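Local coordinates for protein 4-alpha-glucanotransferase (Streptococcus agalactiae, PDB 6M6T) that belongs to the amylomaltase family of TIM-barrel enzymes and holds glycans in a pocket lined by loops that follow the barrel strands, at residues His297-Ser302 with Leu345-Glu350; Ile341-Gly346 with Pro362-Met367. All coordinates share one frame; numbering follows the deposited sequence.

Contact 1 (His297-Ser302 with Leu345-Glu350). With AC1 (4,6-dideoxy-4-{[(1S,4R,5S,6S)-4,5,6-trihydroxy-3-(hydroxymethyl)cyclohex-2-en-1-yl]amino}-alpha-D-glucopyranose), chain J; GLC (alpha-D-glucopyranose), chain B.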
# COMPACT_ATOMS: atom_id res chain seq x y z
N HIS A 297 3.76 5.71 -8.06
CA HIS A 297 4.17 5.75 -9.47
C HIS A 297 3.60 6.96 -10.21
O HIS A 297 2.86 6.84 -11.19
CB HIS A 297 3.78 4.46 -10.18
CG HIS A 297 4.42 4.30 -11.52
ND1 HIS A 297 5.78 4.18 -11.68
CD2 HIS A 297 3.88 4.21 -12.76
CE1 HIS A 297 6.06 4.03 -12.96
NE2 HIS A 297 4.93 4.04 -13.64
N PHE A 298 3.97 8.13 -9.70
CA PHE A 298 3.51 9.40 -10.26
C PHE A 298 3.93 9.55 -11.71
O PHE A 298 3.25 10.22 -12.50
CB PHE A 298 4.07 10.54 -9.39
CG PHE A 298 3.25 11.79 -9.42
CD1 PHE A 298 1.97 11.81 -8.87
CD2 PHE A 298 3.76 12.94 -10.00
CE1 PHE A 298 1.22 12.96 -8.90
CE2 PHE A 298 3.02 14.10 -10.04
CZ PHE A 298 1.75 14.12 -9.49
N LYS A 299 5.06 8.93 -12.08
CA LYS A 299 5.50 8.93 -13.47
C LYS A 299 4.38 8.50 -14.41
O LYS A 299 4.20 9.07 -15.49
CB LYS A 299 6.72 8.01 -13.63
CG LYS A 299 7.36 8.03 -15.03
CD LYS A 299 7.45 9.45 -15.60
CE LYS A 299 7.76 9.42 -17.05
NZ LYS A 299 8.79 8.40 -17.23
N GLY A 300 3.59 7.52 -13.98
CA GLY A 300 2.51 6.98 -14.78
C GLY A 300 1.44 7.98 -15.16
O GLY A 300 0.62 7.67 -16.04
N PHE A 301 1.41 9.15 -14.52
CA PHE A 301 0.45 10.18 -14.91
C PHE A 301 1.00 11.14 -15.95
O PHE A 301 0.23 11.91 -16.52
CB PHE A 301 -0.04 10.93 -13.66
CG PHE A 301 -0.86 10.07 -12.76
CD1 PHE A 301 -2.22 9.92 -12.98
CD2 PHE A 301 -0.27 9.34 -11.74
CE1 PHE A 301 -2.99 9.09 -12.18
CE2 PHE A 301 -1.03 8.51 -10.92
CZ PHE A 301 -2.39 8.38 -11.14
N SER A 302 2.30 11.10 -16.23
CA SER A 302 2.88 11.85 -17.34
C SER A 302 3.14 10.97 -18.55
O SER A 302 2.74 11.31 -19.67
CB SER A 302 4.18 12.54 -16.89
OG SER A 302 5.27 11.63 -16.88
N LEU A 345 9.67 8.62 -8.22
CA LEU A 345 10.97 7.99 -8.38
C LEU A 345 11.10 7.38 -9.76
O LEU A 345 10.19 6.70 -10.24
CB LEU A 345 11.17 6.93 -7.30
CG LEU A 345 11.46 7.58 -5.95
CD1 LEU A 345 10.84 6.77 -4.83
CD2 LEU A 345 12.97 7.76 -5.74
N GLY A 346 12.23 7.63 -10.41
CA GLY A 346 12.55 6.97 -11.66
C GLY A 346 12.09 7.74 -12.89
O GLY A 346 11.10 8.47 -12.86
N TYR A 347 12.85 7.57 -13.98
CA TYR A 347 12.40 7.93 -15.32
C TYR A 347 11.90 9.36 -15.37
O TYR A 347 10.96 9.69 -16.10
CB TYR A 347 11.34 6.95 -15.84
CG TYR A 347 11.71 5.50 -15.60
CD1 TYR A 347 12.52 4.81 -16.49
CD2 TYR A 347 11.27 4.82 -14.47
CE1 TYR A 347 12.88 3.51 -16.26
CE2 TYR A 347 11.64 3.54 -14.23
CZ TYR A 347 12.43 2.88 -15.13
OH TYR A 347 12.77 1.57 -14.88
N ILE A 348 12.52 10.22 -14.57
CA ILE A 348 12.10 11.62 -14.51
C ILE A 348 12.53 12.33 -15.79
O ILE A 348 13.69 12.29 -16.20
CB ILE A 348 12.67 12.30 -13.26
CG1 ILE A 348 11.93 11.79 -12.01
CG2 ILE A 348 12.57 13.82 -13.39
CD1 ILE A 348 12.20 12.58 -10.73
N ASP A 349 11.56 12.94 -16.46
CA ASP A 349 11.77 13.82 -17.59
C ASP A 349 10.96 15.08 -17.32
O ASP A 349 10.14 15.11 -16.39
CB ASP A 349 11.39 13.15 -18.92
CG ASP A 349 9.87 13.05 -19.13
OD1 ASP A 349 9.18 12.35 -18.35
OD2 ASP A 349 9.36 13.68 -20.09
N GLU A 350 11.19 16.12 -18.12
CA GLU A 350 10.64 17.43 -17.80
C GLU A 350 9.11 17.45 -17.85
O GLU A 350 8.51 18.38 -17.29
CB GLU A 350 11.26 18.50 -18.71
CG GLU A 350 12.36 19.34 -17.99
CD GLU A 350 13.72 18.61 -17.88
OE1 GLU A 350 14.64 19.16 -17.23
OE2 GLU A 350 13.88 17.51 -18.43
C1 AC1 J . 15.70 3.07 -10.18
O2 AC1 J . 15.60 1.91 -12.30
C2 AC1 J . 15.03 1.96 -10.98
C4A AC1 J . 8.11 2.58 -8.79
C3 AC1 J . 13.58 2.28 -11.14
O3 AC1 J . 13.00 1.22 -11.89
C4 AC1 J . 12.91 2.38 -9.76
N4A AC1 J . 11.52 2.81 -9.86
C5 AC1 J . 13.62 3.40 -8.90
O5 AC1 J . 15.06 3.15 -8.84
C6 AC1 J . 12.96 3.36 -7.50
C1B AC1 J . 10.54 1.75 -10.15
C2B AC1 J . 9.39 2.43 -10.82
O2B AC1 J . 9.94 3.19 -11.90
C3B AC1 J . 8.76 3.39 -9.85
O3B AC1 J . 7.72 4.13 -10.48
O4 AC1 J . 7.58 3.47 -7.79
C5B AC1 J . 9.01 1.64 -8.26
C7B AC1 J . 10.14 1.19 -8.94
C6B AC1 J . 8.67 1.03 -6.92
O6B AC1 J . 7.94 2.02 -6.19
C1 GLC B . 17.91 7.89 -10.73
C2 GLC B . 16.43 7.77 -10.23
C3 GLC B . 16.13 6.34 -9.74
C4 GLC B . 16.32 5.49 -11.01
C5 GLC B . 17.85 5.46 -11.28
C6 GLC B . 18.24 4.37 -12.29
O1 GLC B . 18.84 7.81 -9.63
O2 GLC B . 16.11 8.75 -9.21
O3 GLC B . 14.79 6.28 -9.21
O4 GLC B . 15.61 4.20 -11.06
O5 GLC B . 18.23 6.84 -11.72
O6 GLC B . 19.47 3.71 -11.92
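The amino group of Lys299 donates to the backbone carbonyl of Tyr347, with NZ 2.8 Å from O. The nitrogen lies in the carbonyl plane, on a lone pair, at a C=O...N angle of 136°. Lys299 CG is anti to the backbone N (chi1 -175°). The chain then bends at chi2 and again at chi4, which brings NZ to the Tyr347 carbonyl; the two side chains cross at about a right angle. NZ also has Asp349 nearby, but OD1 is 4.1 Å from NZ, beyond a salt bridge. The aromatic ring of Trp319 adds a cation-pi contact. Asp349 is the N-cap of helix 350-359, and its OD2 takes a weak bond from Arg351 N.

The carbonyl of Lys299 is doubly held within its own turn. Ser302 N is 2.9 Å from Lys299 O, and Ser302 OG donates to the same Lys299 O at 3.1 Å. The OG bond also falls in the carbonyl plane, on a lone pair.

Tyr347 points its ring the other way from its carbonyl, toward the bound glycan. The CG position is anti to the carbonyl carbon (chi1 -46°). The hydroxyl accepts from AC1 O3, with OH 3.0 Å from O3, and is also hydrogen-bonded to the carbonyl O of Pro250. AC1 O2B lies in the ring plane, at the edge that carries CD2 and CE2. The GLC sugar approaches the backbone just before this, with its O3 3.1 Å from Gly346 N. Gly346 adopts backbone angles that call for glycine.

His297 turns its ring edge to AC1 O3B, and its N is hydrogen-bonded to Glu343 OE2. One residue thus serves both sides: the Tyr347 carbonyl is fixed by a probably charged lysine, while its ring and hydroxyl meet the sugar in the glycan pocket.

Contact 2 (Ile341-Gly346 with Pro362-Met367). With AC1 (4,6-dideoxy-4-{[(1S,4R,5S,6S)-4,5,6-trihydroxy-3-(hydroxymethyl)cyclohex-2-en-1-yl]amino}-alpha-D-glucopyranose), chain J; GLC (alpha-D-glucopyranose), chain B.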
# COMPACT_ATOMS: atom_id res chain seq x y z
N ILE A 341 0.82 13.36 -1.38
CA ILE A 341 2.24 13.33 -1.66
C ILE A 341 2.45 12.44 -2.87
O ILE A 341 1.76 11.43 -3.04
CB ILE A 341 3.08 12.87 -0.46
CG1 ILE A 341 2.88 11.39 -0.19
CG2 ILE A 341 2.75 13.71 0.77
CD1 ILE A 341 3.64 10.88 1.01
N ALA A 342 3.38 12.84 -3.73
CA ALA A 342 3.60 12.22 -5.02
C ALA A 342 4.87 11.39 -5.00
O ALA A 342 5.94 11.89 -4.63
CB ALA A 342 3.68 13.27 -6.12
N GLU A 343 4.76 10.14 -5.41
CA GLU A 343 5.91 9.23 -5.47
C GLU A 343 6.51 9.35 -6.87
O GLU A 343 6.04 8.71 -7.81
CB GLU A 343 5.46 7.80 -5.16
CG GLU A 343 6.58 6.85 -4.75
CD GLU A 343 7.13 6.05 -5.93
OE1 GLU A 343 8.30 6.27 -6.30
OE2 GLU A 343 6.41 5.19 -6.50
N ASN A 344 7.57 10.14 -7.01
CA ASN A 344 8.06 10.44 -8.35
C ASN A 344 9.45 9.87 -8.61
O ASN A 344 10.32 10.54 -9.18
CB ASN A 344 8.06 11.95 -8.59
CG ASN A 344 8.93 12.70 -7.61
OD1 ASN A 344 9.12 12.28 -6.47
ND2 ASN A 344 9.47 13.82 -8.05
N LEU A 345 9.67 8.62 -8.22
CA LEU A 345 10.97 7.99 -8.38
C LEU A 345 11.10 7.38 -9.76
O LEU A 345 10.19 6.70 -10.24
CB LEU A 345 11.17 6.93 -7.30
CG LEU A 345 11.46 7.58 -5.95
CD1 LEU A 345 10.84 6.77 -4.83
CD2 LEU A 345 12.97 7.76 -5.74
N GLY A 346 12.23 7.63 -10.41
CA GLY A 346 12.55 6.97 -11.66
C GLY A 346 12.09 7.74 -12.89
O GLY A 346 11.10 8.47 -12.86
N PRO A 362 4.30 17.66 -2.31
CA PRO A 362 5.64 17.12 -2.06
C PRO A 362 5.94 15.89 -2.92
O PRO A 362 5.07 15.07 -3.21
CB PRO A 362 5.63 16.78 -0.57
CG PRO A 362 4.33 17.32 -0.01
CD PRO A 362 3.66 18.13 -1.07
N GLY A 363 7.20 15.78 -3.31
CA GLY A 363 7.73 14.58 -3.89
C GLY A 363 8.72 13.90 -2.96
O GLY A 363 8.92 14.31 -1.83
N MET A 364 9.34 12.86 -3.48
CA MET A 364 10.14 11.97 -2.65
C MET A 364 11.63 12.21 -2.84
O MET A 364 12.08 12.81 -3.82
CB MET A 364 9.79 10.51 -2.94
CG MET A 364 8.33 10.18 -2.65
SD MET A 364 8.14 8.50 -2.03
CE MET A 364 6.54 8.62 -1.22
N LYS A 365 12.40 11.75 -1.84
CA LYS A 365 13.86 11.72 -1.86
C LYS A 365 14.28 10.46 -1.13
O LYS A 365 14.03 10.31 0.07
CB LYS A 365 14.48 12.97 -1.21
CG LYS A 365 14.42 14.26 -2.06
CD LYS A 365 15.24 14.15 -3.36
CE LYS A 365 14.98 15.32 -4.33
NZ LYS A 365 14.73 16.61 -3.60
N ILE A 366 14.89 9.52 -1.85
CA ILE A 366 15.27 8.24 -1.28
C ILE A 366 16.78 8.26 -1.13
O ILE A 366 17.52 8.06 -2.09
CB ILE A 366 14.80 7.06 -2.14
CG1 ILE A 366 13.27 6.99 -2.14
CG2 ILE A 366 15.39 5.72 -1.64
CD1 ILE A 366 12.70 5.59 -2.38
N MET A 367 17.25 8.49 0.10
CA MET A 367 18.67 8.72 0.31
C MET A 367 19.54 7.56 -0.13
O MET A 367 20.75 7.73 -0.29
CB MET A 367 18.96 8.98 1.78
CG MET A 367 20.13 9.91 2.06
SD MET A 367 20.12 10.23 3.84
CE MET A 367 18.54 9.54 4.27
C1 AC1 J . 15.70 3.07 -10.18
O2 AC1 J . 15.60 1.91 -12.30
C2 AC1 J . 15.03 1.96 -10.98
C4A AC1 J . 8.11 2.58 -8.79
C3 AC1 J . 13.58 2.28 -11.14
O3 AC1 J . 13.00 1.22 -11.89
C4 AC1 J . 12.91 2.38 -9.76
N4A AC1 J . 11.52 2.81 -9.86
C5 AC1 J . 13.62 3.40 -8.90
O5 AC1 J . 15.06 3.15 -8.84
C6 AC1 J . 12.96 3.36 -7.50
C1B AC1 J . 10.54 1.75 -10.15
C2B AC1 J . 9.39 2.43 -10.82
O2B AC1 J . 9.94 3.19 -11.90
C3B AC1 J . 8.76 3.39 -9.85
O3B AC1 J . 7.72 4.13 -10.48
O4 AC1 J . 7.58 3.47 -7.79
C5B AC1 J . 9.01 1.64 -8.26
C7B AC1 J . 10.14 1.19 -8.94
C6B AC1 J . 8.67 1.03 -6.92
O6B AC1 J . 7.94 2.02 -6.19
C1 GLC B . 17.91 7.89 -10.73
C2 GLC B . 16.43 7.77 -10.23
C3 GLC B . 16.13 6.34 -9.74
C4 GLC B . 16.32 5.49 -11.01
C5 GLC B . 17.85 5.46 -11.28
C6 GLC B . 18.24 4.37 -12.29
O1 GLC B . 18.84 7.81 -9.63
O2 GLC B . 16.11 8.75 -9.21
O3 GLC B . 14.79 6.28 -9.21
O4 GLC B . 15.61 4.20 -11.06
O5 GLC B . 18.23 6.84 -11.72
O6 GLC B . 19.47 3.71 -11.92
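Pro362 O is gripped by one backbone bond across the contact, and a very straight one. Ala342 N is 2.8 Å from Pro362 O, with an N-H...O angle of 174°, and the donor sits nearly along the C=O axis. Asn344 supplies the second polar tie. Its OD1 accepts from Met364 N at 3.1 Å, in the amide plane, so a side chain here takes the place of a backbone carbonyl. CG of Asn344 stands between the backbone N and the carbonyl carbon (chi1 60°), which carries OD1 over to the Met364 backbone. Between these bonds Gly363 CA makes a CA-H...O contact with Ala342 O.

Strands 340-342 and 363-366 are the two end strands of the eight-stranded parallel sheet. Their meeting joins its edges into the TIM barrel, and helix 350-359 is the crossover of this beta-alpha-beta unit.

Met364 faces the other segment. Its chain bends at chi2, lays CG against Ala342 O and brings SD to 3.5 Å from Glu343 CG. Beyond it, Ile366 CG1 and CD1 press on the two methyls of Leu345, the side chains crossing at about a right angle. CG2 of Ile341 touches the ring of Pro362 at CG, 4.0 Å away, at the opposite end of the contact.

The CB bond of Glu343 points away from the other segment, though its CG still touches Met364 SD. Its CG is anti to the backbone N (chi1 -161°), and a bend at chi2 sends the acid group to the ligand. OE2 accepts from His297 N and lies close to AC1 O4. OE1 takes a weak bond from Leu345 N.

In the fold
Strand 292-295 runs into 297-302, the first half of contact 1. The chain then makes strands 303-308 and 319-321 of the antiparallel sheet and helix 324-335, and returns to the barrel in strand 340-342. Contact 1 closes this long loop when 345-350 meets 297-302. Contact 2 closes a shorter one, around helix 350-359, between 341-346 and 362-367. The two loops overlap and cross rather than nest, since contact 2 begins inside the first loop and ends beyond it. Leu345 and Gly346 belong to both. A probable bond from Phe298 N to Glu343 O, 2.9 Å, also joins them. Together they tie the loops after strands 292-295 and 340-342 to strand 363-366 beside the same glycan.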